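PDB 3OYV: imelysin from Bacteroides ovatus ATCC 8483, which is an imelysin-like protein of the outer membrane, implicated in bacterial iron uptake and probably metal-binding, although named a peptidase. Local coordinates for residues V31-L35 with V341-L347; L42-N47 with V238-K243; E114-H120 with W275-R279; Y125-Y130 with A171-Q176. One frame throughout, in Å; residues are numbered along the deposited sequence. Where two conformers were deposited one is given.

Contact 1 (V31-L35 with V341-L347)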
loop_
_atom_site.group_PDB
_atom_site.type_symbol
_atom_site.label_atom_id
_atom_site.label_comp_id
_atom_site.label_asym_id
_atom_site.label_seq_id
_atom_site.Cartn_x
_atom_site.Cartn_y
_atom_site.Cartn_z
ATOM N N VAL A 31 5.716 16.677 3.743
ATOM C CA VAL A 31 5.498 15.248 3.506
ATOM C C VAL A 31 4.231 15.012 2.666
ATOM O O VAL A 31 4.232 14.180 1.748
ATOM C CB VAL A 31 5.469 14.500 4.836
ATOM C CG1 VAL A 31 5.077 13.025 4.649
ATOM C CG2 VAL A 31 6.828 14.601 5.561
ATOM N N ALA A 32 3.180 15.790 2.919
ATOM C CA ALA A 32 1.933 15.661 2.159
ATOM C C ALA A 32 2.140 16.125 0.718
ATOM O O ALA A 32 1.563 15.550 -0.208
ATOM C CB ALA A 32 0.807 16.456 2.801
ATOM N N ALA A 33 2.966 17.181 0.500
ATOM C CA ALA A 33 3.283 17.670 -0.843
ATOM C C ALA A 33 4.006 16.597 -1.639
ATOM O O ALA A 33 3.726 16.376 -2.813
ATOM C CB ALA A 33 4.106 18.942 -0.743
ATOM N N LEU A 34 4.955 15.927 -0.984
ATOM C CA LEU A 34 5.705 14.866 -1.652
ATOM C C LEU A 34 4.777 13.715 -2.067
ATOM O O LEU A 34 4.900 13.148 -3.135
ATOM C CB LEU A 34 6.831 14.340 -0.762
ATOM C CG LEU A 34 7.988 15.310 -0.505
ATOM C CD1 LEU A 34 8.878 14.773 0.605
ATOM C CD2 LEU A 34 8.797 15.570 -1.781
ATOM N N LEU A 35 3.858 13.374 -1.178
ATOM C CA LEU A 35 2.877 12.298 -1.423
ATOM C C LEU A 35 1.954 12.650 -2.595
ATOM O O LEU A 35 1.588 11.787 -3.396
ATOM C CB LEU A 35 2.059 11.990 -0.161
ATOM C CG LEU A 35 2.586 10.959 0.844
ATOM C CD1 LEU A 35 1.822 11.018 2.170
ATOM C CD2 LEU A 35 2.592 9.557 0.193
ATOM N N VAL A 341 12.079 9.325 6.243
ATOM C CA VAL A 341 11.394 10.427 6.930
ATOM C C VAL A 341 10.342 11.070 6.021
ATOM O O VAL A 341 9.946 12.211 6.230
ATOM C CB VAL A 341 12.397 11.478 7.479
ATOM C CG1 VAL A 341 13.317 10.851 8.548
ATOM C CG2 VAL A 341 13.170 12.151 6.336
ATOM N N ARG A 342 9.817 10.306 5.070
ATOM C CA ARG A 342 8.700 10.783 4.246
ATOM C C ARG A 342 7.656 9.655 4.128
ATOM O O ARG A 342 7.705 8.646 4.857
ATOM C CB ARG A 342 9.194 11.248 2.872
ATOM C CG ARG A 342 9.754 10.126 2.040
ATOM C CD ARG A 342 10.465 10.648 0.822
ATOM N NE ARG A 342 9.624 10.981 -0.334
ATOM C CZ ARG A 342 10.004 11.688 -1.397
ATOM N NH1 ARG A 342 11.185 12.328 -1.446
ATOM N NH2 ARG A 342 9.192 11.808 -2.416
ATOM N N GLY A 343 6.727 9.857 3.211
ATOM C CA GLY A 343 5.742 8.860 2.891
ATOM C C GLY A 343 4.582 8.788 3.842
ATOM O O GLY A 343 4.507 9.500 4.855
ATOM N N PHE A 344 3.685 7.845 3.532
ATOM C CA PHE A 344 2.473 7.685 4.308
ATOM C C PHE A 344 2.720 7.513 5.813
ATOM O O PHE A 344 1.961 8.010 6.631
ATOM C CB PHE A 344 1.673 6.496 3.811
ATOM C CG PHE A 344 0.813 6.763 2.594
ATOM C CD1 PHE A 344 -0.277 7.609 2.712
ATOM C CD2 PHE A 344 1.055 6.123 1.374
ATOM C CE1 PHE A 344 -1.109 7.801 1.662
ATOM C CE2 PHE A 344 0.204 6.319 0.296
ATOM C CZ PHE A 344 -0.869 7.198 0.435
ATOM N N HIS A 345 3.747 6.732 6.179
ATOM C CA HIS A 345 3.941 6.448 7.573
ATOM C C HIS A 345 4.554 7.613 8.362
ATOM O O HIS A 345 4.356 7.716 9.552
ATOM C CB HIS A 345 4.692 5.150 7.767
ATOM C CG HIS A 345 3.927 3.981 7.250
ATOM N ND1 HIS A 345 2.708 3.597 7.780
ATOM C CD2 HIS A 345 4.200 3.121 6.250
ATOM C CE1 HIS A 345 2.266 2.542 7.112
ATOM N NE2 HIS A 345 3.143 2.252 6.164
ATOM N N THR A 346 5.282 8.484 7.689
ATOM C CA THR A 346 5.737 9.728 8.326
ATOM C C THR A 346 4.553 10.639 8.593
ATOM O O THR A 346 4.434 11.192 9.675
ATOM C CB THR A 346 6.839 10.439 7.508
ATOM O OG1 THR A 346 7.988 9.598 7.480
ATOM C CG2 THR A 346 7.209 11.747 8.193
ATOM N N LEU A 347 3.656 10.780 7.618
ATOM C CA LEU A 347 2.444 11.549 7.897
ATOM C C LEU A 347 1.625 10.913 8.991
ATOM O O LEU A 347 1.085 11.607 9.829
ATOM C CB LEU A 347 1.655 11.719 6.629
ATOM C CG LEU A 347 0.606 12.798 6.627
ATOM C CD1 LEU A 347 1.098 14.131 7.200
ATOM C CD2 LEU A 347 0.113 12.958 5.145
HETATM O O HOH W 1 6.047 11.985 1.499
#

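Contact 2 (L42-N47 with V238-K243)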
loop_
_atom_site.group_PDB
_atom_site.type_symbol
_atom_site.label_atom_id
_atom_site.label_comp_id
_atom_site.label_asym_id
_atom_site.label_seq_id
_atom_site.Cartn_x
_atom_site.Cartn_y
_atom_site.Cartn_z
ATOM N N LEU A 42 2.670 8.909 -10.468
ATOM C CA LEU A 42 2.361 7.458 -10.633
ATOM C C LEU A 42 1.131 7.265 -11.541
ATOM O O LEU A 42 1.140 6.485 -12.490
ATOM C CB LEU A 42 2.108 6.850 -9.258
ATOM C CG LEU A 42 1.727 5.364 -9.212
ATOM C CD1 LEU A 42 2.700 4.475 -10.023
ATOM C CD2 LEU A 42 1.695 4.960 -7.751
ATOM N N TYR A 43 0.049 7.982 -11.240
ATOM C CA TYR A 43 -1.163 7.894 -12.040
ATOM C C TYR A 43 -0.874 8.333 -13.503
ATOM O O TYR A 43 -1.299 7.686 -14.470
ATOM C CB TYR A 43 -2.238 8.765 -11.425
ATOM C CG TYR A 43 -3.502 8.863 -12.265
ATOM C CD1 TYR A 43 -4.231 7.733 -12.633
ATOM C CD2 TYR A 43 -3.983 10.098 -12.665
ATOM C CE1 TYR A 43 -5.383 7.831 -13.378
ATOM C CE2 TYR A 43 -5.139 10.207 -13.400
ATOM C CZ TYR A 43 -5.863 9.088 -13.744
ATOM O OH TYR A 43 -7.012 9.210 -14.497
ATOM N N ASN A 44 -0.208 9.471 -13.674
ATOM C CA ASN A 44 0.059 9.959 -15.016
ATOM C C ASN A 44 0.952 9.030 -15.834
ATOM O O ASN A 44 0.765 8.918 -17.052
ATOM C CB ASN A 44 0.669 11.358 -14.988
ATOM C CG ASN A 44 -0.332 12.430 -14.546
ATOM O OD1 ASN A 44 -1.539 12.220 -14.600
ATOM N ND2 ASN A 44 0.187 13.594 -14.091
ATOM N N ALA A 45 1.856 8.307 -15.165
ATOM C CA ALA A 45 2.747 7.383 -15.875
ATOM C C ALA A 45 1.905 6.258 -16.479
ATOM O O ALA A 45 2.127 5.835 -17.602
ATOM C CB ALA A 45 3.760 6.799 -14.949
ATOM N N TRP A 46 0.917 5.793 -15.709
ATOM C CA TRP A 46 0.011 4.753 -16.198
ATOM C C TRP A 46 -0.995 5.256 -17.203
ATOM O O TRP A 46 -1.349 4.546 -18.142
ATOM C CB TRP A 46 -0.717 4.072 -15.019
ATOM C CG TRP A 46 0.065 2.941 -14.397
ATOM C CD1 TRP A 46 0.976 3.032 -13.370
ATOM C CD2 TRP A 46 0.029 1.551 -14.765
ATOM N NE1 TRP A 46 1.525 1.809 -13.106
ATOM C CE2 TRP A 46 0.943 0.880 -13.935
ATOM C CE3 TRP A 46 -0.654 0.818 -15.742
ATOM C CZ2 TRP A 46 1.138 -0.505 -14.006
ATOM C CZ3 TRP A 46 -0.468 -0.550 -15.796
ATOM C CH2 TRP A 46 0.420 -1.193 -14.964
ATOM N N ASN A 47 -1.560 6.437 -16.950
ATOM C CA ASN A 47 -2.730 6.882 -17.675
ATOM C C ASN A 47 -2.469 7.789 -18.858
ATOM O O ASN A 47 -3.309 7.874 -19.760
ATOM C CB ASN A 47 -3.661 7.615 -16.711
ATOM C CG ASN A 47 -5.004 7.971 -17.346
ATOM O OD1 ASN A 47 -5.784 7.095 -17.779
ATOM N ND2 ASN A 47 -5.312 9.262 -17.360
ATOM N N VAL A 238 -6.105 -1.540 -12.156
ATOM C CA VAL A 238 -4.886 -0.792 -11.894
ATOM C C VAL A 238 -5.121 0.718 -12.059
ATOM O O VAL A 238 -4.877 1.492 -11.132
ATOM C CB VAL A 238 -3.719 -1.253 -12.782
ATOM C CG1 VAL A 238 -2.491 -0.371 -12.552
ATOM C CG2 VAL A 238 -3.357 -2.722 -12.488
ATOM N N VAL A 239 -5.545 1.150 -13.250
ATOM C CA VAL A 239 -5.642 2.605 -13.501
ATOM C C VAL A 239 -6.653 3.278 -12.570
ATOM O O VAL A 239 -6.343 4.324 -11.998
ATOM C CB VAL A 239 -5.811 2.910 -14.987
ATOM C CG1 VAL A 239 -5.954 4.430 -15.191
ATOM C CG2 VAL A 239 -4.617 2.389 -15.811
ATOM N N PRO A 240 -7.837 2.666 -12.378
ATOM C CA PRO A 240 -8.774 3.284 -11.417
ATOM C C PRO A 240 -8.268 3.363 -9.999
ATOM O O PRO A 240 -8.601 4.304 -9.268
ATOM C CB PRO A 240 -10.040 2.439 -11.570
ATOM C CG PRO A 240 -9.981 1.893 -12.979
ATOM C CD PRO A 240 -8.500 1.610 -13.171
ATOM N N THR A 241 -7.516 2.357 -9.555
ATOM C CA THR A 241 -6.938 2.431 -8.229
ATOM C C THR A 241 -5.948 3.595 -8.120
ATOM O O THR A 241 -5.984 4.346 -7.121
ATOM C CB THR A 241 -6.270 1.091 -7.827
ATOM O OG1 THR A 241 -7.275 0.066 -7.863
ATOM C CG2 THR A 241 -5.657 1.171 -6.452
ATOM N N TYR A 242 -5.102 3.770 -9.133
ATOM C CA TYR A 242 -4.164 4.876 -9.087
ATOM C C TYR A 242 -4.871 6.242 -9.266
ATOM O O TYR A 242 -4.413 7.238 -8.708
ATOM C CB TYR A 242 -3.049 4.691 -10.077
ATOM C CG TYR A 242 -2.090 3.581 -9.753
ATOM C CD1 TYR A 242 -1.677 3.332 -8.454
ATOM C CD2 TYR A 242 -1.523 2.840 -10.773
ATOM C CE1 TYR A 242 -0.740 2.311 -8.166
ATOM C CE2 TYR A 242 -0.584 1.864 -10.510
ATOM C CZ TYR A 242 -0.181 1.603 -9.217
ATOM O OH TYR A 242 0.810 0.654 -9.011
ATOM N N LYS A 243 -5.965 6.282 -10.020
ATOM C CA LYS A 243 -6.771 7.509 -10.106
ATOM C C LYS A 243 -7.307 7.875 -8.730
ATOM O O LYS A 243 -7.238 9.034 -8.305
ATOM C CB LYS A 243 -7.944 7.355 -11.090
ATOM C CG LYS A 243 -8.668 8.682 -11.361
ATOM C CD LYS A 243 -9.855 8.454 -12.302
ATOM C CE LYS A 243 -10.577 9.756 -12.615
ATOM N NZ LYS A 243 -11.683 9.608 -13.612
HETATM O O HOH W 2 2.957 0.782 -10.894
#

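Contact 3 (E114-H120 with W275-R279)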
loop_
_atom_site.group_PDB
_atom_site.type_symbol
_atom_site.label_atom_id
_atom_site.label_comp_id
_atom_site.label_asym_id
_atom_site.label_seq_id
_atom_site.Cartn_x
_atom_site.Cartn_y
_atom_site.Cartn_z
ATOM N N GLU A 114 4.003 -2.296 11.149
ATOM C CA GLU A 114 3.600 -1.322 10.148
ATOM C C GLU A 114 2.147 -0.897 10.354
ATOM O O GLU A 114 1.254 -1.732 10.439
ATOM C CB GLU A 114 3.766 -1.929 8.747
ATOM C CG GLU A 114 3.104 -1.119 7.614
ATOM C CD GLU A 114 3.019 -1.885 6.297
ATOM O OE1 GLU A 114 4.016 -2.531 5.925
ATOM O OE2 GLU A 114 1.954 -1.833 5.619
ATOM N N SER A 115 1.912 0.405 10.428
ATOM C CA SER A 115 0.599 1.036 10.629
ATOM C C SER A 115 0.095 0.954 12.084
ATOM O O SER A 115 -1.092 1.180 12.361
ATOM C CB SER A 115 -0.470 0.556 9.652
ATOM O OG SER A 115 -0.182 0.957 8.331
ATOM N N TRP A 116 0.988 0.723 13.059
ATOM C CA TRP A 116 0.530 0.691 14.435
ATOM C C TRP A 116 0.161 2.057 14.989
ATOM O O TRP A 116 -0.636 2.142 15.903
ATOM C CB TRP A 116 1.550 0.022 15.347
ATOM C CG TRP A 116 2.712 0.878 15.863
ATOM C CD1 TRP A 116 3.959 0.980 15.319
ATOM C CD2 TRP A 116 2.720 1.731 17.018
ATOM N NE1 TRP A 116 4.748 1.823 16.066
ATOM C CE2 TRP A 116 4.018 2.275 17.124
ATOM C CE3 TRP A 116 1.773 2.050 17.989
ATOM C CZ2 TRP A 116 4.373 3.174 18.141
ATOM C CZ3 TRP A 116 2.134 2.912 19.022
ATOM C CH2 TRP A 116 3.425 3.451 19.087
ATOM N N TYR A 117 0.743 3.143 14.450
ATOM C CA TYR A 117 0.516 4.425 15.064
ATOM C C TYR A 117 -0.971 4.725 15.093
ATOM O O TYR A 117 -1.469 5.356 16.021
ATOM C CB TYR A 117 1.191 5.566 14.330
ATOM C CG TYR A 117 2.663 5.494 14.070
ATOM C CD1 TYR A 117 3.567 5.048 15.028
ATOM C CD2 TYR A 117 3.176 5.887 12.859
ATOM C CE1 TYR A 117 4.917 5.037 14.765
ATOM C CE2 TYR A 117 4.530 5.910 12.596
ATOM C CZ TYR A 117 5.404 5.461 13.552
ATOM O OH TYR A 117 6.751 5.465 13.252
ATOM N N SER A 118 -1.675 4.277 14.047
ATOM C CA SER A 118 -3.105 4.508 13.884
ATOM C C SER A 118 -3.947 3.272 14.246
ATOM O O SER A 118 -5.149 3.226 13.987
ATOM C CB SER A 118 -3.378 4.932 12.434
ATOM O OG SER A 118 -2.868 3.988 11.553
ATOM N N TRP A 119 -3.297 2.244 14.799
ATOM C CA TRP A 119 -3.930 0.929 15.085
ATOM C C TRP A 119 -4.621 0.371 13.839
ATOM O O TRP A 119 -5.713 -0.208 13.887
ATOM C CB TRP A 119 -4.905 1.025 16.257
ATOM C CG TRP A 119 -4.291 1.088 17.613
ATOM C CD1 TRP A 119 -3.010 1.377 17.923
ATOM C CD2 TRP A 119 -4.961 0.858 18.847
ATOM N NE1 TRP A 119 -2.826 1.346 19.272
ATOM C CE2 TRP A 119 -4.010 1.014 19.866
ATOM C CE3 TRP A 119 -6.276 0.495 19.190
ATOM C CZ2 TRP A 119 -4.337 0.857 21.234
ATOM C CZ3 TRP A 119 -6.593 0.308 20.554
ATOM C CH2 TRP A 119 -5.621 0.489 21.551
ATOM N N HIS A 120 -3.980 0.585 12.710
ATOM C CA HIS A 120 -4.548 0.296 11.392
ATOM C C HIS A 120 -3.937 -0.943 10.726
ATOM O O HIS A 120 -4.273 -1.278 9.590
ATOM C CB HIS A 120 -4.366 1.595 10.566
ATOM C CG HIS A 120 -4.739 1.488 9.129
ATOM N ND1 HIS A 120 -6.045 1.340 8.711
ATOM C CD2 HIS A 120 -3.986 1.565 8.015
ATOM C CE1 HIS A 120 -6.065 1.277 7.388
ATOM N NE2 HIS A 120 -4.826 1.437 6.942
ATOM N N TRP A 275 -6.226 10.610 5.852
ATOM C CA TRP A 275 -5.122 9.639 5.764
ATOM C C TRP A 275 -5.680 8.232 5.527
ATOM O O TRP A 275 -5.235 7.530 4.614
ATOM C CB TRP A 275 -4.240 9.735 7.023
ATOM C CG TRP A 275 -3.011 8.882 6.944
ATOM C CD1 TRP A 275 -1.816 9.236 6.399
ATOM C CD2 TRP A 275 -2.864 7.499 7.359
ATOM N NE1 TRP A 275 -0.919 8.189 6.493
ATOM C CE2 TRP A 275 -1.550 7.112 7.061
ATOM C CE3 TRP A 275 -3.693 6.592 8.035
ATOM C CZ2 TRP A 275 -1.052 5.848 7.380
ATOM C CZ3 TRP A 275 -3.203 5.333 8.300
ATOM C CH2 TRP A 275 -1.908 4.977 7.996
ATOM N N ILE A 276 -6.666 7.818 6.325
ATOM C CA ILE A 276 -7.267 6.502 6.114
ATOM C C ILE A 276 -7.846 6.396 4.704
ATOM O O ILE A 276 -7.704 5.371 4.028
ATOM C CB ILE A 276 -8.348 6.238 7.131
ATOM C CG1 ILE A 276 -7.727 6.125 8.533
ATOM C CG2 ILE A 276 -9.137 4.967 6.777
ATOM C CD1 ILE A 276 -6.942 4.823 8.835
ATOM N N THR A 277 -8.539 7.439 4.286
ATOM C CA THR A 277 -9.201 7.453 2.973
ATOM C C THR A 277 -8.177 7.262 1.868
ATOM O O THR A 277 -8.393 6.473 0.929
ATOM C CB THR A 277 -10.018 8.745 2.805
ATOM O OG1 THR A 277 -11.055 8.729 3.789
ATOM C CG2 THR A 277 -10.579 8.898 1.386
ATOM N N ALA A 278 -7.064 7.984 1.952
ATOM C CA ALA A 278 -6.004 7.901 0.942
ATOM C C ALA A 278 -5.261 6.543 1.012
ATOM O O ALA A 278 -4.833 6.011 0.003
ATOM C CB ALA A 278 -5.007 9.097 1.063
ATOM N N ARG A 279 -5.137 6.000 2.213
ATOM C CA ARG A 279 -4.473 4.713 2.391
ATOM C C ARG A 279 -5.186 3.576 1.691
ATOM O O ARG A 279 -4.541 2.626 1.280
ATOM C CB ARG A 279 -4.313 4.397 3.867
ATOM C CG ARG A 279 -3.157 5.153 4.533
ATOM C CD ARG A 279 -1.804 4.716 4.010
ATOM N NE ARG A 279 -1.530 3.315 4.292
ATOM C CZ ARG A 279 -0.363 2.723 4.104
ATOM N NH1 ARG A 279 0.641 3.375 3.549
ATOM N NH2 ARG A 279 -0.189 1.460 4.467
#

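Contact 4 (Y125-Y130 with A171-Q176)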
loop_
_atom_site.group_PDB
_atom_site.type_symbol
_atom_site.label_atom_id
_atom_site.label_comp_id
_atom_site.label_asym_id
_atom_site.label_seq_id
_atom_site.Cartn_x
_atom_site.Cartn_y
_atom_site.Cartn_z
ATOM N N TYR A 125 -3.284 -4.636 6.197
ATOM C CA TYR A 125 -2.828 -5.907 5.635
ATOM C C TYR A 125 -3.984 -6.632 4.947
ATOM O O TYR A 125 -3.779 -7.313 3.938
ATOM C CB TYR A 125 -2.169 -6.814 6.681
ATOM C CG TYR A 125 -1.101 -6.179 7.568
ATOM C CD1 TYR A 125 -0.459 -4.975 7.235
ATOM C CD2 TYR A 125 -0.757 -6.797 8.763
ATOM C CE1 TYR A 125 0.458 -4.391 8.102
ATOM C CE2 TYR A 125 0.156 -6.230 9.617
ATOM C CZ TYR A 125 0.773 -5.031 9.289
ATOM O OH TYR A 125 1.651 -4.482 10.219
ATOM N N THR A 126 -5.189 -6.476 5.494
ATOM C CA THR A 126 -6.389 -7.032 4.879
ATOM C C THR A 126 -6.622 -6.394 3.505
ATOM O O THR A 126 -6.907 -7.094 2.523
ATOM C CB THR A 126 -7.616 -6.853 5.775
ATOM O OG1 THR A 126 -7.375 -7.457 7.037
ATOM C CG2 THR A 126 -8.866 -7.486 5.182
ATOM N N ASN A 127 -6.471 -5.063 3.424
ATOM C CA ASN A 127 -6.567 -4.380 2.122
ATOM C C ASN A 127 -5.541 -4.872 1.134
ATOM O O ASN A 127 -5.821 -4.986 -0.055
ATOM C CB ASN A 127 -6.446 -2.863 2.300
ATOM C CG ASN A 127 -7.720 -2.224 2.804
ATOM O OD1 ASN A 127 -8.806 -2.803 2.717
ATOM N ND2 ASN A 127 -7.595 -1.016 3.358
ATOM N N ASN A 128 -4.347 -5.206 1.618
ATOM C CA ASN A 128 -3.344 -5.789 0.750
ATOM C C ASN A 128 -3.845 -7.121 0.139
ATOM O O ASN A 128 -3.601 -7.427 -1.026
ATOM C CB ASN A 128 -2.016 -6.072 1.472
ATOM C CG ASN A 128 -1.300 -4.832 2.048
ATOM O OD1 ASN A 128 -0.487 -5.015 2.954
ATOM N ND2 ASN A 128 -1.576 -3.620 1.560
ATOM N N ILE A 129 -4.535 -7.913 0.948
ATOM C CA ILE A 129 -5.104 -9.170 0.440
ATOM C C ILE A 129 -6.251 -8.873 -0.550
ATOM O O ILE A 129 -6.387 -9.550 -1.570
ATOM C CB ILE A 129 -5.547 -10.107 1.577
ATOM C CG1 ILE A 129 -4.367 -10.457 2.506
ATOM C CG2 ILE A 129 -6.193 -11.358 0.992
ATOM C CD1 ILE A 129 -3.159 -11.028 1.842
ATOM N N TYR A 130 -7.057 -7.848 -0.265
ATOM C CA TYR A 130 -8.079 -7.452 -1.224
ATOM C C TYR A 130 -7.504 -6.970 -2.539
ATOM O O TYR A 130 -8.167 -7.090 -3.552
ATOM C CB TYR A 130 -9.027 -6.414 -0.629
ATOM C CG TYR A 130 -9.932 -6.973 0.438
ATOM C CD1 TYR A 130 -10.450 -8.258 0.322
ATOM C CD2 TYR A 130 -10.282 -6.223 1.553
ATOM C CE1 TYR A 130 -11.285 -8.787 1.288
ATOM C CE2 TYR A 130 -11.133 -6.747 2.532
ATOM C CZ TYR A 130 -11.616 -8.023 2.375
ATOM O OH TYR A 130 -12.453 -8.550 3.336
ATOM N N ALA A 171 -7.280 -15.825 4.000
ATOM C CA ALA A 171 -6.228 -14.907 4.463
ATOM C C ALA A 171 -6.821 -13.592 4.966
ATOM O O ALA A 171 -6.433 -13.098 6.034
ATOM C CB ALA A 171 -5.184 -14.691 3.378
ATOM N N ALA A 172 -7.731 -12.991 4.207
ATOM C CA ALA A 172 -8.362 -11.763 4.652
ATOM C C ALA A 172 -9.071 -11.930 5.995
ATOM O O ALA A 172 -8.922 -11.125 6.923
ATOM C CB ALA A 172 -9.307 -11.203 3.580
ATOM N N LYS A 173 -9.850 -12.995 6.131
ATOM C CA LYS A 173 -10.584 -13.204 7.369
ATOM C C LYS A 173 -9.617 -13.539 8.513
ATOM O O LYS A 173 -9.863 -13.129 9.635
ATOM C CB LYS A 173 -11.649 -14.297 7.183
ATOM C CG LYS A 173 -12.544 -14.547 8.397
ATOM C CD LYS A 173 -13.313 -13.309 8.860
ATOM C CE LYS A 173 -14.592 -13.684 9.650
ATOM N NZ LYS A 173 -14.359 -14.645 10.766
ATOM N N ALA A 174 -8.551 -14.279 8.247
ATOM C CA ALA A 174 -7.584 -14.589 9.322
ATOM C C ALA A 174 -6.918 -13.313 9.868
ATOM O O ALA A 174 -6.755 -13.156 11.080
ATOM C CB ALA A 174 -6.531 -15.549 8.843
ATOM N N ILE A 175 -6.595 -12.369 8.986
ATOM C CA ILE A 175 -5.993 -11.107 9.457
ATOM C C ILE A 175 -7.021 -10.337 10.279
ATOM O O ILE A 175 -6.715 -9.813 11.355
ATOM C CB ILE A 175 -5.468 -10.294 8.287
ATOM C CG1 ILE A 175 -4.304 -11.020 7.592
ATOM C CG2 ILE A 175 -5.027 -8.883 8.793
ATOM C CD1 ILE A 175 -4.005 -10.505 6.178
ATOM N N GLN A 176 -8.263 -10.268 9.804
ATOM C CA GLN A 176 -9.305 -9.584 10.563
ATOM C C GLN A 176 -9.599 -10.218 11.918
ATOM O O GLN A 176 -10.004 -9.526 12.838
ATOM C CB GLN A 176 -10.603 -9.483 9.740
ATOM C CG GLN A 176 -10.476 -8.491 8.584
ATOM C CD GLN A 176 -10.490 -7.075 9.072
ATOM O OE1 GLN A 176 -11.435 -6.641 9.740
ATOM N NE2 GLN A 176 -9.410 -6.343 8.812
#

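Contact 1 (V31-L35 with V341-L347)
Residues 341-347 carry the start of the GxHxxE signature of imelysin-like proteins (Gly343, His345 and, just beyond, Glu348), and the long helix 21-47 packs against them in the interior of this mainly helical fold. The axes of helices 31-35 and 343-347 run close to antiparallel, at 153°, and approach to 9.4 Å. Leu35 loses most surface here (86 Å²). Its CD2 stands 3.9 Å from the centroid of the Phe344 ring and only 9° off the ring normal, a CH-pi contact over the face, while Leu35 CD1 touches Leu347 CD2 at 3.9 Å. One turn earlier, Val31 (78 Å²) inserts CG1 to 3.6 Å from Gly343 O and CG2 to 3.9 Å from Thr346 CG2. Gly343 has a positive phi of 81°, a conformation glycine adopts readily. Arg342 contributes 67 Å²: Leu34 CD2 covers one face of its guanidinium, 3.8 Å from Arg342 NH2. The charge itself is met by salt bridges to Glu336 and to Asp38, further along helix 21-47. Although no direct hydrogen bond joins the two segments, a water bridges their backbones, donating to Val31 O at 2.9 Å and accepting from Gly343 N at 2.8 Å.

Contact 2 (L42-N47 with V238-K243)
An antiparallel pair of long helices, 21-47 and 223-261, meets here near the C-terminal end of the first, and aromatic rings fill the interface of this helical fold. The short axes lie 9.1 Å apart at 152°, and the backbones come nearest at Tyr43 and Tyr242, with 5.2 Å between their CA atoms. Tyr242 gives up 101 Å². Its chi1 of -69° (m) turns one face of the ring to Leu42, while Trp46 meets it obliquely: Leu42 CG sits 4.0 Å from the centroid, 9° off the normal, and Trp46 NE1 is 3.3 Å from Tyr242 CE2. The two aromatic planes are inclined at 46°, with the Tyr242 centroid 4.8 Å from that of the Trp46 five-membered ring. A water links their polar ends, accepting from Trp46 NE1 at 2.8 Å and hydrogen-bonded to Tyr242 OH at 2.9 Å. Tyr43 takes the t rotamer (174°), so a CA-CB bond that starts sideways still brings its ring over the opposing helix, with Lys243 CA 3.9 Å from the centroid and Tyr43 CE1 3.9 Å from Val239 CG1. Lys243, extended through all four torsions in the conformer given, leads its amine away to the surface. Trp46, in the m rotamer, offers a face of its six-membered ring to Val238, whose CG1 lies 3.6 Å from the centroid and 2° off the normal.

Contact 3 (E114-H120 with W275-R279)
Starting at Trp275, the helical segment 275-279 presents an indole edge to the 114-120 loop. Its six-membered ring points toward the face of His120 in an offset edge-to-face pair, with centroids 5.5 Å apart and planes at 74°; Trp275 CZ3 lies 3.5 Å from Ser118 OG. The indole NE1 is hydrogen-bonded to Phe344 O, and Ser118 OG to Glu348. Ile276 places CD1 over a face of the same imidazole, 3.9 Å from its centroid and 25° off the normal, so two successive residues hold His120, which buries 60 Å². A turn later comes Arg279, whose CB is 4.3 Å from His120 NE2. Its NH2 passes 3.9 Å from Ser115 OG and 4.1 Å from Glu114 OE2, too long for bonding; those atoms hydrogen-bond Asp124 and Lys93 respectively. Arg279 forms salt bridges with Asp303 and Glu283, and Glu283 also accepts from His120 NE2. An unidentified molecule, probably from the crystallisation liquor, is modelled as covalently linked to Glu114 OE2 and hydrogen-bonded to Arg279 NH2 and His345 NE2. Such convergence of buried polar side chains beside His345 and Glu348 is consistent with the putative functional pocket of imelysin-like proteins, built around the GxHxxE motif.

Contact 4 (Y125-Y130 with A171-Q176)
This is a buried antiparallel helix-helix contact between helices 121-137 and 158-177, within the helical bundle on the N-terminal side of the sequence. The short axes are 8.9 Å apart at 174°, almost exactly antiparallel, and small residues permit the closeness: the CA atoms of Thr126 and Ala172 are 5.1 Å apart. Ile129 and Ile175 form the apolar part, with Ile129 CG1 3.7 Å from Ile175 CD1, while Ile129 CG2 spans Ala171 CB at 4.2 Å and Ala172 CB at 4.1 Å. Tyr130 CE1 adds a touch on Ala172 CB at 3.9 Å. Tyr125 contributes mainly its base, CB lying 4.1 Å from Ile175 CG2, before its ring turns off toward helix 71-102. Helix 189-214 lies against Ala171, Ala174 and Ile175. Thr126 OG1 is also hydrogen-bonded to Arg122 O, one turn back, and Gln176 NE2 to Asp123 OD1. Between the helices themselves, Gln176 NE2 donates to Thr126 OG1 at 2.9 Å, with an N-H...O angle of 173°.

Contacts 1, 3 and 4 are buried, whereas contact 2 is only partly so, and its lysine and asparagine reach the surface. Contacts 1 and 2 both use helix 21-47, their centres 19 Å apart, but differ in partner: a signature-motif segment in one, the long helix 223-261 in the other. Contact 3 is the one without a helix pair and buries least, 241 Å², yet is richest in polar groups. It touches contact 1 through Trp275 NE1 and Phe344 O (2.9 Å) and contact 4 through Glu114 O and Tyr125 OH (2.8 Å), so it lies between them. Aliphatic packing dominates contact 4, aromatic packing contact 2. Contact 4 alone has a direct hydrogen bond across its segments.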